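Local structure of uncharacterized protein (Parabacteroides merdae ATCC 43184, 4OPW) at residues A[133-139]-A[155-161]; A[93-99]-A[115-121]; A[181-186]-A[201-205]; A[32-36]-A[100-106]. The protein is of unknown function but is a putative adhesin, its chain coiling into a parallel beta-helix of the putative auto-transporter adhesin head (GIN domain) family. The contacts are given in a common frame with arbitrary orientation. Where two conformers were deposited one is given. Numbering follows the deposited sequence.

Contact 1: residues A[133-139]-A[155-161]; sequences LNVSGSA and INGSGTI
The shortest polar contact joins the two hydroxyls S138 OG and S158 OG, 2.7 Å apart, a hydrogen bond in which either could donate; S138 is in the m rotamer and S158 in p. Three backbone bonds accompany it: N156 N to V135 O (2.9 Å, 157° at the hydrogen), S138 N to S158 O (3.1 Å) and T160 N to A139 O (3.1 Å). A water joins V135 O (3.1 Å) to N156 ND2 (2.7 Å). V135 pairs in parallel with I155, their CA atoms 4.8 Å apart. Segment 133-139 makes a type I' turn from S136 to A139, with G137 at 54/42 and S138 at 63/24, closed by A139 N to S136 O at 3.1 Å. These segments are corners of two successive coils of a parallel beta-helix, each passing from one sheet to the next; hence strand 133-136 runs at 158° to strand 159-161. G159, at 130/176, packs against V135, whose CG1 is 3.7 Å from G159 CA; a CB here would clash with that methyl. In the coil interior, V135 (t) sets CG2 3.6 Å from I161 CG1 and CG1 4.2 Å from I155 CG2, while L133 CD1 lies 4.3 Å from I161 CG2.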
# COMPACT_ATOMS: atom_id res chain seq x y z
N LEU A 133 6.73 1.37 -2.49
CA LEU A 133 5.51 1.83 -1.85
C LEU A 133 5.24 3.28 -2.14
O LEU A 133 6.13 4.13 -1.99
CB LEU A 133 5.61 1.61 -0.34
CG LEU A 133 6.07 0.21 0.12
CD1 LEU A 133 6.20 0.15 1.63
CD2 LEU A 133 5.12 -0.88 -0.36
N ASN A 134 4.02 3.56 -2.59
CA ASN A 134 3.60 4.91 -2.97
C ASN A 134 2.26 5.23 -2.37
O ASN A 134 1.31 4.44 -2.49
CB ASN A 134 3.52 5.03 -4.50
CG ASN A 134 4.82 4.64 -5.18
OD1 ASN A 134 5.70 5.47 -5.33
ND2 ASN A 134 4.99 3.35 -5.50
N VAL A 135 2.18 6.38 -1.68
CA VAL A 135 0.94 6.82 -1.07
C VAL A 135 0.59 8.22 -1.56
O VAL A 135 1.49 9.07 -1.72
CB VAL A 135 1.04 6.75 0.49
CG1 VAL A 135 0.09 7.73 1.18
CG2 VAL A 135 0.80 5.31 0.99
N SER A 136 -0.71 8.48 -1.76
CA SER A 136 -1.19 9.83 -2.07
C SER A 136 -2.64 9.96 -1.60
O SER A 136 -3.22 8.96 -1.16
CB SER A 136 -1.06 10.15 -3.56
OG SER A 136 -2.02 9.46 -4.33
N GLY A 137 -3.18 11.17 -1.63
CA GLY A 137 -4.58 11.45 -1.28
C GLY A 137 -5.00 10.94 0.08
O GLY A 137 -6.10 10.42 0.23
N SER A 138 -4.12 11.12 1.09
CA SER A 138 -4.36 10.77 2.50
C SER A 138 -4.58 9.28 2.72
O SER A 138 -5.16 8.90 3.75
CB SER A 138 -5.53 11.57 3.09
OG SER A 138 -5.33 12.96 2.95
N ALA A 139 -4.08 8.43 1.80
CA ALA A 139 -4.10 6.99 2.00
C ALA A 139 -3.08 6.63 3.11
O ALA A 139 -2.23 7.45 3.48
CB ALA A 139 -3.79 6.24 0.70
N ILE A 155 5.57 9.52 -0.55
CA ILE A 155 4.26 10.11 -0.22
C ILE A 155 4.12 11.39 -1.02
O ILE A 155 5.05 12.19 -1.02
CB ILE A 155 4.07 10.36 1.30
CG1 ILE A 155 4.23 9.04 2.11
CG2 ILE A 155 2.67 11.02 1.56
CD1 ILE A 155 4.15 9.22 3.60
N ASN A 156 2.94 11.62 -1.66
CA ASN A 156 2.64 12.85 -2.40
C ASN A 156 1.32 13.42 -1.95
O ASN A 156 0.33 12.69 -1.85
CB ASN A 156 2.61 12.60 -3.91
CG ASN A 156 3.97 12.64 -4.50
OD1 ASN A 156 4.49 13.71 -4.81
ND2 ASN A 156 4.59 11.48 -4.64
N GLY A 157 1.32 14.71 -1.61
CA GLY A 157 0.13 15.42 -1.15
C GLY A 157 -0.13 15.24 0.33
O GLY A 157 -0.05 16.20 1.10
N SER A 158 -0.41 14.00 0.74
CA SER A 158 -0.68 13.64 2.14
C SER A 158 -0.81 12.15 2.25
O SER A 158 -1.08 11.47 1.26
CB SER A 158 -1.98 14.30 2.62
OG SER A 158 -3.06 13.89 1.78
N GLY A 159 -0.71 11.67 3.47
CA GLY A 159 -0.85 10.25 3.77
C GLY A 159 0.28 9.75 4.64
O GLY A 159 1.18 10.51 5.00
N THR A 160 0.21 8.46 5.04
CA THR A 160 1.23 7.91 5.94
C THR A 160 1.70 6.53 5.49
O THR A 160 0.93 5.76 4.90
CB THR A 160 0.75 7.85 7.42
OG1 THR A 160 -0.16 6.77 7.58
CG2 THR A 160 0.15 9.15 7.94
N ILE A 161 2.96 6.22 5.81
CA ILE A 161 3.56 4.90 5.56
C ILE A 161 4.23 4.49 6.87
O ILE A 161 5.15 5.16 7.32
CB ILE A 161 4.52 4.84 4.34
CG1 ILE A 161 3.75 5.19 3.01
CG2 ILE A 161 5.15 3.43 4.24
CD1 ILE A 161 4.62 5.36 1.73
O HOH W 1 3.56 9.03 -4.00
O HOH W 2 -2.65 13.64 -2.94

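Contact 2: residues A[93-99]-A[115-121]; sequences ASGNANF and NSNCLVQ
F99, C118 and L119 give up the most surface here, 72, 69 and 53 Å². C118 closes a type I' turn from N115, with S116 at 30/73, N117 at 66/13 and C118 N bonded to N115 O (3.1 Å). Its chi1 of -82° tucks the sulfur into the bend of 93-97: C118 SG is 3.1 Å from S94 N, 3.8 Å from A93 CB and 3.7 Å from A97 CB. That bend, with G95 (69/42) and N96 (66/33) both at positive phi, is held by N115 N to A93 O (2.8 Å), G95 N to S116 OG (2.8 Å, S116 in p) and N96 N to S116 O (2.9 Å). L119 begins the parallel ladder: L119 N bonds to A97 O (2.9 Å), and L119 O accepts F99 N (2.8 Å). N98 pairs with L119 (CA-CA 4.9 Å) and F99 with V120 (4.7 Å). F99 continues the ladder, F99 O accepting Q121 N at 2.8 Å; its chi1 is t, and F99 CD2 meets V120 CG1 at 4.1 Å among buried side chains. Such stacked turns, rung upon rung, characterise a parallel beta-helix. F99 also packs on I24 of strand 23-27, while V120 packs on I112 of strand 109-114, in the other sheet, and on M141 of strand 139-147, which continues the ladder in the next coil.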
# COMPACT_ATOMS: atom_id res chain seq x y z
N ALA A 93 -4.65 0.42 -5.22
CA ALA A 93 -5.86 0.57 -4.44
C ALA A 93 -6.23 2.05 -4.35
O ALA A 93 -5.36 2.91 -4.14
CB ALA A 93 -5.65 -0.02 -3.05
N SER A 94 -7.53 2.35 -4.52
CA SER A 94 -8.07 3.72 -4.50
C SER A 94 -9.46 3.74 -3.89
O SER A 94 -10.08 2.69 -3.73
CB SER A 94 -8.18 4.25 -5.94
OG SER A 94 -6.91 4.27 -6.57
N GLY A 95 -9.92 4.94 -3.55
CA GLY A 95 -11.30 5.18 -3.13
C GLY A 95 -11.75 4.62 -1.81
O GLY A 95 -12.89 4.17 -1.68
N ASN A 96 -10.89 4.73 -0.78
CA ASN A 96 -11.20 4.36 0.58
C ASN A 96 -11.44 2.85 0.74
O ASN A 96 -12.21 2.41 1.60
CB ASN A 96 -12.38 5.21 1.14
CG ASN A 96 -12.18 5.65 2.57
OD1 ASN A 96 -11.49 5.00 3.37
ND2 ASN A 96 -12.80 6.77 2.94
N ALA A 97 -10.72 2.05 -0.06
CA ALA A 97 -10.70 0.60 0.04
C ALA A 97 -9.83 0.16 1.23
O ALA A 97 -9.02 0.95 1.73
CB ALA A 97 -10.10 0.02 -1.25
N ASN A 98 -10.03 -1.07 1.67
CA ASN A 98 -9.21 -1.72 2.67
C ASN A 98 -8.53 -2.90 1.97
O ASN A 98 -9.23 -3.80 1.49
CB ASN A 98 -10.05 -2.19 3.88
CG ASN A 98 -10.58 -1.11 4.81
OD1 ASN A 98 -10.06 0.00 4.91
ND2 ASN A 98 -11.62 -1.46 5.56
N PHE A 99 -7.20 -2.84 1.79
CA PHE A 99 -6.47 -3.99 1.23
C PHE A 99 -5.70 -4.64 2.37
O PHE A 99 -4.92 -3.97 3.04
CB PHE A 99 -5.52 -3.62 0.07
CG PHE A 99 -4.80 -4.84 -0.46
CD1 PHE A 99 -5.38 -5.65 -1.44
CD2 PHE A 99 -3.54 -5.20 0.03
CE1 PHE A 99 -4.72 -6.79 -1.92
CE2 PHE A 99 -2.87 -6.32 -0.47
CZ PHE A 99 -3.48 -7.13 -1.42
N ASN A 115 -4.00 5.15 -3.03
CA ASN A 115 -4.51 6.49 -3.27
C ASN A 115 -5.82 6.75 -2.56
O ASN A 115 -6.41 5.84 -1.97
CB ASN A 115 -4.72 6.67 -4.78
CG ASN A 115 -3.51 6.34 -5.62
OD1 ASN A 115 -3.55 5.47 -6.51
ND2 ASN A 115 -2.39 6.98 -5.33
N SER A 116 -6.27 8.02 -2.63
CA SER A 116 -7.56 8.51 -2.17
C SER A 116 -8.13 7.72 -0.98
O SER A 116 -9.07 6.93 -1.12
CB SER A 116 -8.55 8.51 -3.33
OG SER A 116 -8.51 7.31 -4.10
N ASN A 117 -7.51 7.92 0.21
CA ASN A 117 -7.95 7.46 1.53
C ASN A 117 -7.95 5.95 1.78
O ASN A 117 -8.47 5.51 2.83
CB ASN A 117 -9.38 7.98 1.83
CG ASN A 117 -9.47 9.46 1.68
OD1 ASN A 117 -9.10 10.20 2.60
ND2 ASN A 117 -9.87 9.90 0.51
N CYS A 118 -7.32 5.16 0.91
CA CYS A 118 -7.22 3.72 1.10
C CYS A 118 -6.43 3.37 2.35
O CYS A 118 -5.70 4.22 2.90
CB CYS A 118 -6.58 3.07 -0.12
SG CYS A 118 -7.73 2.79 -1.46
N LEU A 119 -6.60 2.13 2.83
CA LEU A 119 -5.80 1.57 3.91
C LEU A 119 -5.22 0.27 3.38
O LEU A 119 -5.96 -0.60 2.96
CB LEU A 119 -6.62 1.35 5.20
CG LEU A 119 -5.89 0.61 6.35
CD1 LEU A 119 -4.66 1.40 6.87
CD2 LEU A 119 -6.84 0.35 7.51
N VAL A 120 -3.89 0.16 3.37
CA VAL A 120 -3.18 -1.06 2.94
C VAL A 120 -2.48 -1.63 4.16
O VAL A 120 -1.72 -0.92 4.81
CB VAL A 120 -2.18 -0.80 1.77
CG1 VAL A 120 -1.32 -2.04 1.48
CG2 VAL A 120 -2.91 -0.31 0.51
N GLN A 121 -2.78 -2.88 4.51
CA GLN A 121 -2.15 -3.55 5.64
C GLN A 121 -1.49 -4.84 5.19
O GLN A 121 -2.19 -5.77 4.76
CB GLN A 121 -3.14 -3.83 6.79
CG GLN A 121 -3.84 -2.59 7.36
CD GLN A 121 -5.00 -3.01 8.22
OE1 GLN A 121 -6.14 -3.11 7.76
NE2 GLN A 121 -4.74 -3.29 9.46

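Contact 3: residues A[181-186]-A[201-205]; sequences IMAFGV and AQIHP
Two direct backbone bonds tie these parallel strands: Q202 N to I181 O (2.9 Å, 159° at the hydrogen) and A183 N to Q202 O (2.8 Å, 140°). The register pairs I181 with A201 (CA-CA 4.6 Å) and M182, a selenomethionine, with Q202 (5.0 Å); the axes of 181-183 and 201-205 cross at 22°, 4.8 Å apart. Segment 181-186 then turns a corner at F184 and G185, in a type I turn from A183 to V186, and waters take over the bonding. One accepts H204 N (2.9 Å) and donates to A183 O (2.7 Å) and V186 O (2.8 Å). Another accepts F184 N (3.0 Å) and donates to Q202 OE1 (3.0 Å). H204 ND1 is satisfied by K222 O. The F184 ring (chi1 m) lies against Q202 (chi1 m, chi2 t) in a CH-pi contact, Q202 CB standing 3.5 Å from the ring centroid and 7° off its normal, while F184 CD1 approaches I203 O at 3.4 Å; K222 adds a cation-pi contact to this ring. Inward, I181 CB and A201 CB are 4.4 Å apart. Adjacent rungs in parallel register, parting at a corner where water fills the widened gap, fit a parallel beta-helix.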
# COMPACT_ATOMS: atom_id res chain seq x y z
N ILE A 181 6.29 9.44 7.26
CA ILE A 181 6.92 8.13 7.13
C ILE A 181 7.35 7.73 8.54
O ILE A 181 8.08 8.49 9.18
CB ILE A 181 8.10 8.09 6.10
CG1 ILE A 181 7.58 8.29 4.64
CG2 ILE A 181 8.90 6.76 6.23
CD1 ILE A 181 8.66 8.56 3.58
N MSE A 182 6.87 6.57 9.03
CA MSE A 182 7.24 6.03 10.34
C MSE A 182 8.05 4.77 10.08
O MSE A 182 7.47 3.68 9.87
CB MSE A 182 6.00 5.76 11.19
CG MSE A 182 5.33 7.03 11.72
SE MSE A 182 3.45 6.72 12.09
CE MSE A 182 2.78 6.74 10.28
N ALA A 183 9.40 4.90 10.01
CA ALA A 183 10.27 3.78 9.70
C ALA A 183 11.49 3.68 10.62
O ALA A 183 12.55 3.22 10.18
CB ALA A 183 10.71 3.85 8.24
N PHE A 184 11.34 4.02 11.93
CA PHE A 184 12.43 3.80 12.88
C PHE A 184 12.76 2.29 13.02
O PHE A 184 13.90 1.93 13.34
CB PHE A 184 12.07 4.34 14.27
CG PHE A 184 12.18 5.83 14.50
CD1 PHE A 184 13.24 6.56 13.97
CD2 PHE A 184 11.27 6.49 15.32
CE1 PHE A 184 13.37 7.93 14.21
CE2 PHE A 184 11.42 7.86 15.60
CZ PHE A 184 12.45 8.57 15.03
N GLY A 185 11.76 1.45 12.79
CA GLY A 185 11.88 -0.01 12.92
C GLY A 185 12.62 -0.72 11.79
O GLY A 185 12.90 -1.91 11.92
N VAL A 186 12.90 -0.02 10.67
CA VAL A 186 13.58 -0.64 9.54
C VAL A 186 15.04 -0.18 9.48
O VAL A 186 15.33 0.98 9.18
CB VAL A 186 12.83 -0.38 8.19
CG1 VAL A 186 13.59 -1.01 7.01
CG2 VAL A 186 11.41 -0.92 8.25
N ALA A 201 9.61 12.49 8.58
CA ALA A 201 10.18 11.18 8.28
C ALA A 201 10.96 10.69 9.48
O ALA A 201 11.81 11.41 9.98
CB ALA A 201 11.06 11.22 7.04
N GLN A 202 10.64 9.48 9.96
CA GLN A 202 11.33 8.79 11.07
C GLN A 202 12.07 7.63 10.45
O GLN A 202 11.43 6.76 9.86
CB GLN A 202 10.34 8.32 12.12
CG GLN A 202 9.64 9.47 12.85
CD GLN A 202 8.59 8.97 13.80
OE1 GLN A 202 8.14 7.82 13.72
NE2 GLN A 202 8.17 9.82 14.71
N ILE A 203 13.40 7.65 10.47
CA ILE A 203 14.17 6.66 9.72
C ILE A 203 15.32 6.08 10.55
O ILE A 203 15.66 6.63 11.61
CB ILE A 203 14.69 7.30 8.40
CG1 ILE A 203 15.59 8.54 8.69
CG2 ILE A 203 13.51 7.65 7.47
CD1 ILE A 203 16.20 9.20 7.45
N HIS A 204 15.87 4.93 10.10
CA HIS A 204 16.95 4.26 10.85
C HIS A 204 18.12 3.88 9.92
O HIS A 204 18.32 2.70 9.61
CB HIS A 204 16.38 3.05 11.63
CG HIS A 204 17.37 2.27 12.44
ND1 HIS A 204 18.53 2.85 12.93
CD2 HIS A 204 17.31 0.99 12.86
CE1 HIS A 204 19.17 1.88 13.58
NE2 HIS A 204 18.47 0.75 13.57
N PRO A 205 18.89 4.89 9.43
CA PRO A 205 20.10 4.58 8.64
C PRO A 205 21.18 3.99 9.55
O PRO A 205 21.30 4.43 10.68
CB PRO A 205 20.53 5.95 8.07
CG PRO A 205 19.58 6.95 8.63
CD PRO A 205 18.82 6.33 9.74
O HOH W 3 14.35 3.34 8.16
O HOH W 4 8.87 4.93 13.27

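Contact 4: residues A[32-36]-A[100-106]; sequences FNYEQ and IANSPLK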
# COMPACT_ATOMS: atom_id res chain seq x y z
N PHE A 32 -10.79 -5.81 0.72
CA PHE A 32 -10.12 -6.81 -0.12
C PHE A 32 -9.10 -7.61 0.70
O PHE A 32 -8.11 -7.05 1.17
CB PHE A 32 -9.45 -6.12 -1.34
CG PHE A 32 -9.09 -7.04 -2.49
CD1 PHE A 32 -8.12 -8.02 -2.35
CD2 PHE A 32 -9.65 -6.84 -3.75
CE1 PHE A 32 -7.79 -8.87 -3.42
CE2 PHE A 32 -9.32 -7.67 -4.82
CZ PHE A 32 -8.38 -8.68 -4.65
N ASN A 33 -9.38 -8.91 0.89
CA ASN A 33 -8.57 -9.83 1.68
C ASN A 33 -7.82 -10.77 0.76
O ASN A 33 -8.44 -11.52 -0.01
CB ASN A 33 -9.47 -10.60 2.68
CG ASN A 33 -10.10 -9.64 3.66
OD1 ASN A 33 -9.41 -8.82 4.28
ND2 ASN A 33 -11.43 -9.61 3.75
N TYR A 34 -6.50 -10.71 0.81
CA TYR A 34 -5.65 -11.48 -0.07
C TYR A 34 -4.71 -12.41 0.66
O TYR A 34 -4.17 -12.08 1.72
CB TYR A 34 -4.80 -10.50 -0.96
CG TYR A 34 -3.77 -11.21 -1.82
CD1 TYR A 34 -4.12 -11.80 -3.03
CD2 TYR A 34 -2.45 -11.36 -1.38
CE1 TYR A 34 -3.21 -12.54 -3.77
CE2 TYR A 34 -1.53 -12.10 -2.11
CZ TYR A 34 -1.90 -12.69 -3.30
OH TYR A 34 -0.97 -13.41 -3.99
N GLU A 35 -4.48 -13.57 0.05
CA GLU A 35 -3.49 -14.52 0.55
C GLU A 35 -2.68 -15.06 -0.62
O GLU A 35 -3.23 -15.30 -1.70
CB GLU A 35 -4.14 -15.65 1.36
CG GLU A 35 -4.49 -15.25 2.79
CD GLU A 35 -5.28 -16.26 3.60
OE1 GLU A 35 -4.96 -17.47 3.52
OE2 GLU A 35 -6.20 -15.84 4.34
N GLN A 36 -1.38 -15.18 -0.42
CA GLN A 36 -0.47 -15.74 -1.42
C GLN A 36 -0.32 -17.23 -1.11
O GLN A 36 0.11 -17.59 -0.00
CB GLN A 36 0.89 -15.02 -1.45
CG GLN A 36 1.70 -15.35 -2.72
CD GLN A 36 3.14 -14.88 -2.71
OE1 GLN A 36 3.56 -14.06 -1.88
NE2 GLN A 36 3.94 -15.37 -3.65
N ILE A 100 -5.95 -5.92 2.61
CA ILE A 100 -5.24 -6.65 3.66
C ILE A 100 -4.59 -7.90 3.09
O ILE A 100 -5.29 -8.74 2.50
CB ILE A 100 -6.18 -7.04 4.86
CG1 ILE A 100 -6.80 -5.79 5.57
CG2 ILE A 100 -5.42 -7.91 5.87
CD1 ILE A 100 -7.88 -6.12 6.63
N ALA A 101 -3.27 -8.06 3.29
CA ALA A 101 -2.56 -9.29 2.92
C ALA A 101 -2.43 -10.12 4.21
O ALA A 101 -1.79 -9.68 5.17
CB ALA A 101 -1.20 -8.97 2.31
N ASN A 102 -3.12 -11.27 4.26
CA ASN A 102 -3.17 -12.17 5.43
C ASN A 102 -2.21 -13.35 5.34
O ASN A 102 -2.41 -14.39 5.98
CB ASN A 102 -4.59 -12.67 5.64
CG ASN A 102 -5.47 -11.61 6.25
OD1 ASN A 102 -5.09 -10.96 7.23
ND2 ASN A 102 -6.64 -11.41 5.67
N SER A 103 -1.18 -13.19 4.53
CA SER A 103 -0.14 -14.20 4.37
C SER A 103 1.18 -13.52 4.21
O SER A 103 1.20 -12.36 3.79
CB SER A 103 -0.43 -15.05 3.12
OG SER A 103 -0.10 -14.31 1.95
N PRO A 104 2.31 -14.24 4.36
CA PRO A 104 3.60 -13.66 3.95
C PRO A 104 3.57 -13.42 2.43
O PRO A 104 2.74 -14.01 1.72
CB PRO A 104 4.63 -14.74 4.32
CG PRO A 104 3.93 -15.66 5.27
CD PRO A 104 2.48 -15.64 4.81
N LEU A 105 4.41 -12.50 1.95
CA LEU A 105 4.51 -12.17 0.53
C LEU A 105 5.94 -12.31 0.05
O LEU A 105 6.87 -11.87 0.73
CB LEU A 105 4.02 -10.75 0.24
CG LEU A 105 2.54 -10.44 0.60
CD1 LEU A 105 2.28 -8.96 0.49
CD2 LEU A 105 1.58 -11.23 -0.26
N LYS A 106 6.12 -12.93 -1.12
CA LYS A 106 7.46 -13.14 -1.67
C LYS A 106 7.46 -12.79 -3.16
O LYS A 106 6.40 -12.66 -3.76
CB LYS A 106 7.95 -14.57 -1.41
CG LYS A 106 7.15 -15.66 -2.12
CD LYS A 106 7.76 -17.05 -1.93
CE LYS A 106 6.91 -18.11 -2.59
NZ LYS A 106 6.92 -17.94 -4.06
O HOH W 5 -8.77 -9.62 6.69
O HOH W 6 -7.75 -13.62 3.79
O HOH W 7 2.19 -17.06 1.59
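Q36 lays its carboxamide along 105-106: Q36 OE1 accepts K106 N at 2.9 Å and lies 3.2 Å from L105 CA, while Q36 NE2, 3.6 Å from K106 CG, is bonded to the carbonyl of K86. S103 OG, in the p rotamer, takes the next position in the pairing, accepting Q36 N (2.8 Å, 173° at the hydrogen) and donating to P104 O (2.9 Å). Before it the ladder is regular and parallel: I100 N to F32 O (2.8 Å), Y34 N to I100 O (2.9 Å) and N102 N to Y34 O (2.9 Å). This places strand 31-36 beside strand 98-101 as neighbouring rungs of the parallel beta-helix, and the chain of 100-106 leaves the ladder at N102 to round a corner. On the buried face the edge of the Y34 ring meets L105, CE2 to CD2 3.7 Å, and Y34 OH bonds to S85. On the other face two waters bridge from N102 ND2, one to N33 OD1 (3.0 and 2.6 Å) and one to E35 OE2 (3.1 and 2.8 Å).

All four contacts join parallel strands along one beta-helix. Contacts 4 and 2 share strand 98-101, which pairs with 31-36 on one edge and 119-122 on the other; N98 O to F32 N (2.7 Å) and Q121 O to A101 N (2.9 Å) carry the ladder across, with centres 15 Å apart. Contacts 2 and 1, centred 10 Å apart, meet at their turns through S136 OG to N115 ND2 (2.7 Å) and G137 O to N117 N (2.9 Å). Contact 3 joins contact 1 by I161 O to M182 N (2.8 Å). Contacts 3 and 4 are about 24 Å apart between centres. Near contact 3, a 1,2-ethanediol, probably from crystallisation, lies about 5 Å from the H204 side chain.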